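Local coordinates for DUF7790 domain-containing protein (Leptospira interrogans serogroup Icterohaemorrhagiae serovar copenhageni, PDB 6ULO) that is of unknown function but belongs to a Rossmann-related family and is predicted to be a membrane protein, studied here without its N-terminal part, at residues 168-172 with 173-177; 230-233 with 234-238; 308-311 with 312-315. One frame throughout, in Å; residues are numbered along the deposited sequence. Where two conformers were deposited one is given.

Contact 1: residues 168-172 with 173-177; sequences NYKMF and QTDDE
A type I beta turn over M171-T174 delivers the chain to D175, the N-cap of helix 176-187. The turn is closed by T174 N, bonded to M171 O at 2.9 Å. The bent M171 chain curls back over the turn, bringing SD to 3.6 Å from Q173 CB, while Q173 N makes a weak bond of 3.4 Å to M171 SD. A flexible thioether suits this buried place, since it can fold against Q173 and still reach helix 139-166.

Q173 crosses its neighbour's ring: CG rests over the F172 face, 3.8 Å from the centroid, a CH-pi contact. The amide end of Q173 is engaged by N160, whose ND2 bonds to OE1. F172 O, by contrast, is buried with no polar partner.

D175 has CG anti to its own N (chi1 178°), which turns the carboxylate towards the K170 chain; OD2 caps Q178 N. A short acid fits a cap because its oxygen can bend back to the helix amides. The extended K170 chain slants across it, CD 3.4 Å from D175 OD1, and its salt bridge is long. A water accepts from K170 NZ (2.9 Å) and donates to D175 OD2 and E177 OE1.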
loop_
_atom_site.group_PDB
_atom_site.type_symbol
_atom_site.label_atom_id
_atom_site.label_comp_id
_atom_site.label_asym_id
_atom_site.label_seq_id
_atom_site.Cartn_x
_atom_site.Cartn_y
_atom_site.Cartn_z
ATOM N N ASN A 168 -9.804 6.160 18.365
ATOM C CA ASN A 168 -11.237 6.011 18.084
ATOM C C ASN A 168 -11.528 6.099 16.586
ATOM O O ASN A 168 -12.282 6.957 16.124
ATOM C CB ASN A 168 -12.110 7.003 18.870
ATOM C CG ASN A 168 -13.613 6.683 18.759
ATOM O OD1 ASN A 168 -13.999 5.550 18.452
ATOM N ND2 ASN A 168 -14.457 7.684 18.980
ATOM N N TYR A 169 -10.964 5.157 15.841
ATOM C CA TYR A 169 -11.272 5.073 14.427
ATOM C C TYR A 169 -11.414 3.614 14.021
ATOM O O TYR A 169 -10.920 2.704 14.687
ATOM C CB TYR A 169 -10.212 5.757 13.550
ATOM C CG TYR A 169 -8.846 5.109 13.582
ATOM C CD1 TYR A 169 -8.445 4.213 12.574
ATOM C CD2 TYR A 169 -7.927 5.435 14.594
ATOM C CE1 TYR A 169 -7.179 3.658 12.581
ATOM C CE2 TYR A 169 -6.673 4.870 14.624
ATOM C CZ TYR A 169 -6.293 3.983 13.601
ATOM O OH TYR A 169 -5.023 3.435 13.588
ATOM N N LYS A 170 -12.098 3.413 12.893
ATOM C CA LYS A 170 -12.270 2.091 12.288
ATOM C C LYS A 170 -11.141 1.802 11.318
ATOM O O LYS A 170 -10.727 2.674 10.539
ATOM C CB LYS A 170 -13.581 2.061 11.526
ATOM C CG LYS A 170 -14.818 2.189 12.403
ATOM C CD LYS A 170 -16.051 2.345 11.495
ATOM C CE LYS A 170 -17.337 2.370 12.296
ATOM N NZ LYS A 170 -18.577 2.368 11.468
ATOM N N MET A 171 -10.684 0.544 11.308
ATOM C CA MET A 171 -9.777 0.092 10.252
ATOM C C MET A 171 -10.082 -1.394 10.006
ATOM O O MET A 171 -10.851 -2.024 10.745
ATOM C CB MET A 171 -8.305 0.434 10.595
ATOM C CG MET A 171 -7.819 -0.079 11.956
ATOM S SD MET A 171 -7.264 -1.789 11.967
ATOM C CE MET A 171 -5.788 -1.673 10.965
ATOM N N PHE A 172 -9.545 -1.942 8.904
ATOM C CA PHE A 172 -10.061 -3.228 8.411
ATOM C C PHE A 172 -9.831 -4.386 9.369
ATOM O O PHE A 172 -10.492 -5.425 9.213
ATOM C CB PHE A 172 -9.513 -3.550 7.006
ATOM C CG PHE A 172 -8.177 -4.278 6.990
ATOM C CD1 PHE A 172 -8.101 -5.654 6.751
ATOM C CD2 PHE A 172 -6.984 -3.578 7.153
ATOM C CE1 PHE A 172 -6.884 -6.305 6.723
ATOM C CE2 PHE A 172 -5.764 -4.230 7.128
ATOM C CZ PHE A 172 -5.699 -5.601 6.902
ATOM N N GLN A 173 -8.905 -4.263 10.334
ATOM C CA GLN A 173 -8.680 -5.344 11.290
ATOM C C GLN A 173 -9.584 -5.247 12.500
ATOM O O GLN A 173 -9.693 -6.214 13.253
ATOM C CB GLN A 173 -7.218 -5.421 11.761
ATOM C CG GLN A 173 -6.254 -5.688 10.588
ATOM C CD GLN A 173 -4.809 -5.387 10.907
ATOM O OE1 GLN A 173 -4.492 -4.924 12.007
ATOM N NE2 GLN A 173 -3.931 -5.555 9.918
ATOM N N THR A 174 -10.248 -4.113 12.690
ATOM C CA THR A 174 -11.011 -3.855 13.901
ATOM C C THR A 174 -12.462 -3.483 13.633
ATOM O O THR A 174 -13.191 -3.212 14.594
ATOM C CB THR A 174 -10.368 -2.733 14.749
ATOM O OG1 THR A 174 -10.394 -1.508 14.004
ATOM C CG2 THR A 174 -8.950 -3.055 15.147
ATOM N N ASP A 175 -12.904 -3.472 12.378
ATOM C CA ASP A 175 -14.267 -3.089 12.017
ATOM C C ASP A 175 -14.826 -4.100 11.026
ATOM O O ASP A 175 -14.213 -4.360 9.981
ATOM C CB ASP A 175 -14.279 -1.695 11.386
ATOM C CG ASP A 175 -15.679 -1.276 10.959
ATOM O OD1 ASP A 175 -16.500 -1.007 11.850
ATOM O OD2 ASP A 175 -15.965 -1.248 9.756
ATOM N N ASP A 176 -15.995 -4.661 11.353
ATOM C CA ASP A 176 -16.553 -5.734 10.529
ATOM C C ASP A 176 -16.815 -5.278 9.093
ATOM O O ASP A 176 -16.539 -6.025 8.149
ATOM C CB ASP A 176 -17.843 -6.273 11.159
ATOM C CG ASP A 176 -17.608 -7.102 12.411
ATOM O OD1 ASP A 176 -16.504 -7.638 12.608
ATOM O OD2 ASP A 176 -18.577 -7.229 13.206
ATOM N N GLU A 177 -17.376 -4.083 8.898
ATOM C CA GLU A 177 -17.706 -3.648 7.546
ATOM C C GLU A 177 -16.451 -3.431 6.708
ATOM O O GLU A 177 -16.393 -3.865 5.551
ATOM C CB GLU A 177 -18.556 -2.383 7.578
ATOM C CG GLU A 177 -19.067 -1.982 6.216
ATOM C CD GLU A 177 -19.915 -0.724 6.258
ATOM O OE1 GLU A 177 -19.934 -0.054 7.318
ATOM O OE2 GLU A 177 -20.555 -0.400 5.235
HETATM O O HOH W 1 -12.491 0.009 15.100
HETATM O O HOH W 2 -17.967 0.546 9.284
#

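Contact 2: residues 230-233 with 234-238; sequences FAYP and QEFKN
With CG anti to the backbone N (chi1 177°), F236 swings its ring back from the first turn of helix 234-241 towards the incoming loop, where Y232, its CG anti to the carbonyl carbon (chi1 -61°), meets it. The two rings lie almost parallel, 11° apart, but are slid so far that they barely overlap; the touching is between Y232 CD1 and F236 CE2, at 3.4 Å. F230 completes the aromatic cluster with an edge-to-face approach, its edge towards the F236 face and the ring centroids 5.6 Å apart. The two phenylalanines bring no polar group into the cluster, and the one hydroxyl, that of Y232, is bonded to E227.

Between the rings in sequence stands P233, the N-cap residue. Proline has no N-H to give, which costs nothing just before a helix, and its CD packs 3.8 Å from F236 CB. Its carbonyl starts the helical ladder: P233 O accepts from K237 N at 3.0 Å. The extended K237 chain runs past the same oxygen, with CG 3.4 Å from P233 O and CE 3.7 Å from Y232 O. On the outer face Q234 NE2 bonds to N238 OD1 at 3.0 Å, one turn on.

F236 also touches F286 and L290 of helix 283-291, so the ring cluster holds the helix start by apolar contact, while the P233 carbonyl fixes the first helical bond.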
loop_
_atom_site.group_PDB
_atom_site.type_symbol
_atom_site.label_atom_id
_atom_site.label_comp_id
_atom_site.label_asym_id
_atom_site.label_seq_id
_atom_site.Cartn_x
_atom_site.Cartn_y
_atom_site.Cartn_z
ATOM N N PHE A 230 15.730 8.359 -2.443
ATOM C CA PHE A 230 16.215 8.678 -3.791
ATOM C C PHE A 230 15.797 10.081 -4.214
ATOM O O PHE A 230 14.738 10.573 -3.831
ATOM C CB PHE A 230 15.736 7.652 -4.841
ATOM C CG PHE A 230 14.228 7.419 -4.874
ATOM C CD1 PHE A 230 13.374 8.269 -5.580
ATOM C CD2 PHE A 230 13.675 6.322 -4.220
ATOM C CE1 PHE A 230 12.002 8.012 -5.638
ATOM C CE2 PHE A 230 12.322 6.066 -4.273
ATOM C CZ PHE A 230 11.485 6.913 -4.973
ATOM N N ALA A 231 16.630 10.695 -5.047
ATOM C CA ALA A 231 16.177 11.794 -5.883
ATOM C C ALA A 231 15.440 11.192 -7.072
ATOM O O ALA A 231 15.827 10.140 -7.576
ATOM C CB ALA A 231 17.370 12.640 -6.343
ATOM N N TYR A 232 14.377 11.837 -7.503
ATOM C CA TYR A 232 13.543 11.245 -8.553
ATOM C C TYR A 232 14.325 11.036 -9.839
ATOM O O TYR A 232 14.826 12.014 -10.407
ATOM C CB TYR A 232 12.381 12.170 -8.862
ATOM C CG TYR A 232 11.473 12.427 -7.672
ATOM C CD1 TYR A 232 10.794 11.377 -7.060
ATOM C CD2 TYR A 232 11.288 13.708 -7.161
ATOM C CE1 TYR A 232 9.956 11.576 -5.989
ATOM C CE2 TYR A 232 10.439 13.925 -6.090
ATOM C CZ TYR A 232 9.779 12.858 -5.501
ATOM O OH TYR A 232 8.941 13.120 -4.441
ATOM N N PRO A 233 14.441 9.806 -10.338
ATOM C CA PRO A 233 15.104 9.570 -11.628
ATOM C C PRO A 233 14.090 9.541 -12.771
ATOM O O PRO A 233 12.869 9.500 -12.565
ATOM C CB PRO A 233 15.717 8.181 -11.429
ATOM C CG PRO A 233 14.645 7.477 -10.619
ATOM C CD PRO A 233 14.113 8.544 -9.650
ATOM N N GLN A 234 14.624 9.500 -13.995
ATOM C CA GLN A 234 13.787 9.590 -15.185
ATOM C C GLN A 234 12.734 8.486 -15.266
ATOM O O GLN A 234 11.590 8.752 -15.647
ATOM C CB GLN A 234 14.675 9.562 -16.415
ATOM C CG GLN A 234 13.956 9.929 -17.673
ATOM C CD GLN A 234 13.431 11.332 -17.613
ATOM O OE1 GLN A 234 14.165 12.271 -17.271
ATOM N NE2 GLN A 234 12.147 11.494 -17.913
ATOM N N GLU A 235 13.093 7.238 -14.952
ATOM C CA GLU A 235 12.109 6.172 -15.121
ATOM C C GLU A 235 10.916 6.364 -14.195
ATOM O O GLU A 235 9.781 6.084 -14.580
ATOM C CB GLU A 235 12.732 4.794 -14.930
ATOM C CG GLU A 235 13.590 4.286 -16.114
ATOM C CD GLU A 235 12.842 4.072 -17.486
ATOM O OE1 GLU A 235 11.590 3.911 -17.559
ATOM O OE2 GLU A 235 13.535 4.039 -18.532
ATOM N N PHE A 236 11.145 6.875 -12.984
ATOM C CA PHE A 236 10.055 7.140 -12.056
ATOM C C PHE A 236 9.217 8.313 -12.540
ATOM O O PHE A 236 7.978 8.271 -12.493
ATOM C CB PHE A 236 10.641 7.421 -10.674
ATOM C CG PHE A 236 9.620 7.779 -9.632
ATOM C CD1 PHE A 236 9.031 6.802 -8.854
ATOM C CD2 PHE A 236 9.305 9.102 -9.358
ATOM C CE1 PHE A 236 8.103 7.140 -7.857
ATOM C CE2 PHE A 236 8.389 9.445 -8.377
ATOM C CZ PHE A 236 7.770 8.467 -7.626
ATOM N N LYS A 237 9.868 9.356 -13.067
ATOM C CA LYS A 237 9.098 10.452 -13.622
ATOM C C LYS A 237 8.187 9.952 -14.740
ATOM O O LYS A 237 6.996 10.275 -14.778
ATOM C CB LYS A 237 10.047 11.517 -14.164
ATOM C CG LYS A 237 10.881 12.220 -13.104
ATOM C CD LYS A 237 11.915 13.153 -13.757
ATOM C CE LYS A 237 12.624 13.960 -12.719
ATOM N NZ LYS A 237 13.580 14.887 -13.363
ATOM N N ASN A 238 8.737 9.163 -15.667
ATOM C CA ASN A 238 7.932 8.662 -16.776
ATOM C C ASN A 238 6.785 7.796 -16.288
ATOM O O ASN A 238 5.660 7.903 -16.795
ATOM C CB ASN A 238 8.795 7.835 -17.728
ATOM C CG ASN A 238 9.725 8.666 -18.533
ATOM O OD1 ASN A 238 9.636 9.897 -18.572
ATOM N ND2 ASN A 238 10.647 7.997 -19.186
#

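Contact 3: residues 308-311 with 312-315; sequences TVDK and KNGI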
loop_
_atom_site.group_PDB
_atom_site.type_symbol
_atom_site.label_atom_id
_atom_site.label_comp_id
_atom_site.label_asym_id
_atom_site.label_seq_id
_atom_site.Cartn_x
_atom_site.Cartn_y
_atom_site.Cartn_z
ATOM N N THR A 308 1.450 22.857 2.629
ATOM C CA THR A 308 0.745 23.571 3.697
ATOM C C THR A 308 0.651 22.605 4.868
ATOM O O THR A 308 0.073 21.512 4.727
ATOM C CB THR A 308 -0.667 23.951 3.243
ATOM O OG1 THR A 308 -0.594 24.817 2.105
ATOM C CG2 THR A 308 -1.417 24.650 4.348
ATOM N N VAL A 309 1.239 22.986 6.000
ATOM C CA VAL A 309 1.585 22.074 7.091
ATOM C C VAL A 309 0.633 22.261 8.273
ATOM O O VAL A 309 0.421 23.389 8.752
ATOM C CB VAL A 309 3.048 22.250 7.542
ATOM C CG1 VAL A 309 3.428 21.166 8.532
ATOM C CG2 VAL A 309 4.001 22.271 6.350
ATOM N N ASP A 310 0.071 21.157 8.753
ATOM C CA ASP A 310 -0.555 21.070 10.071
ATOM C C ASP A 310 0.548 20.588 11.009
ATOM O O ASP A 310 0.879 19.398 11.057
ATOM C CB ASP A 310 -1.764 20.143 10.001
ATOM C CG ASP A 310 -2.313 19.743 11.378
ATOM O OD1 ASP A 310 -1.700 20.065 12.429
ATOM O OD2 ASP A 310 -3.392 19.099 11.389
ATOM N N LYS A 311 1.141 21.544 11.733
ATOM C CA LYS A 311 2.260 21.255 12.626
ATOM C C LYS A 311 1.816 20.605 13.929
ATOM O O LYS A 311 2.641 19.996 14.615
ATOM C CB LYS A 311 3.064 22.533 12.919
ATOM C CG LYS A 311 3.794 23.036 11.670
ATOM C CD LYS A 311 4.724 24.201 11.929
ATOM C CE LYS A 311 5.948 23.724 12.658
ATOM N NZ LYS A 311 6.898 24.864 12.863
ATOM N N LYS A 312 0.533 20.711 14.271
ATOM C CA LYS A 312 0.031 20.088 15.497
ATOM C C LYS A 312 -0.100 18.581 15.324
ATOM O O LYS A 312 0.398 17.800 16.141
ATOM C CB LYS A 312 -1.321 20.698 15.905
ATOM C CG LYS A 312 -1.930 20.070 17.186
ATOM C CD LYS A 312 -0.993 20.294 18.363
ATOM C CE LYS A 312 -1.518 19.793 19.711
ATOM N NZ LYS A 312 -0.389 19.784 20.704
ATOM N N ASN A 313 -0.757 18.153 14.260
ATOM C CA ASN A 313 -0.979 16.728 14.072
ATOM C C ASN A 313 0.082 16.087 13.194
ATOM O O ASN A 313 0.159 14.844 13.142
ATOM C CB ASN A 313 -2.383 16.507 13.501
ATOM C CG ASN A 313 -3.429 17.017 14.423
ATOM O OD1 ASN A 313 -3.592 16.486 15.516
ATOM N ND2 ASN A 313 -4.102 18.089 14.032
ATOM N N GLY A 314 0.897 16.881 12.503
ATOM C CA GLY A 314 1.950 16.292 11.705
ATOM C C GLY A 314 1.514 15.770 10.351
ATOM O O GLY A 314 1.868 14.648 9.981
ATOM N N ILE A 315 0.734 16.549 9.609
ATOM C CA ILE A 315 0.318 16.181 8.267
ATOM C C ILE A 315 0.343 17.420 7.371
ATOM O O ILE A 315 -0.030 18.519 7.794
ATOM C CB ILE A 315 -1.040 15.440 8.289
ATOM C CG1 ILE A 315 -1.463 15.040 6.868
ATOM C CG2 ILE A 315 -2.114 16.285 9.000
ATOM C CD1 ILE A 315 -2.609 14.008 6.824
#
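D310 O accepts two backbone bonds, from G314 N at 2.9 Å and from I315 N at 3.2 Å. Two consecutive residues facing one make this a G1 beta bulge, at the end of a beta hairpin whose loop is K311-G314. The pair is completed by D310 N, bonded to I315 O at 2.8 Å. Glycine fits the bulge because G314 has phi 81° and psi 46°, where a CB would press on the preceding carbonyl oxygen.

The carboxylate of D310 braces the loop from within. OD1 takes N313 N at 2.8 Å in an almost straight bond that comes from above the carboxylate plane, whereas OD2 offers its syn lone pair to N313 ND2 at 2.9 Å. The backbone and side-chain N-H groups of N313 thus bond to different oxygens, and the amide stands nearly upright to the carboxylate, the planes 80° apart. An Asp-Asn pair suits a turn because both chains are short and complementary.

I315 packs its side chain on Y278 and L55, and G314 bonds through its backbone to Y278. The hairpin therefore joins outermost strand 307-310 to strand 315-318, which lies between it and strand 277-282.

How the contacts relate
The three contacts follow one another along the chain and share no residues, yet all belong to connections of the same Rossmann-related alpha/beta fold with its single mixed sheet. Contact 1 starts helix 176-187, which leads into strand 191-195 at one edge of the sheet. Contact 2 starts helix 234-241, on the connection from strand 218-222 to 249-255 in the middle, and contact 3 turns the hairpin at the other edge. Contacts 1 and 2 lie on opposite sides of the chain's centre, their centres 36 Å apart; contact 3 is 25 Å from contact 1 and 27 Å from contact 2, centre to centre. None touches another, so each shapes its own chain reversal or helix start locally.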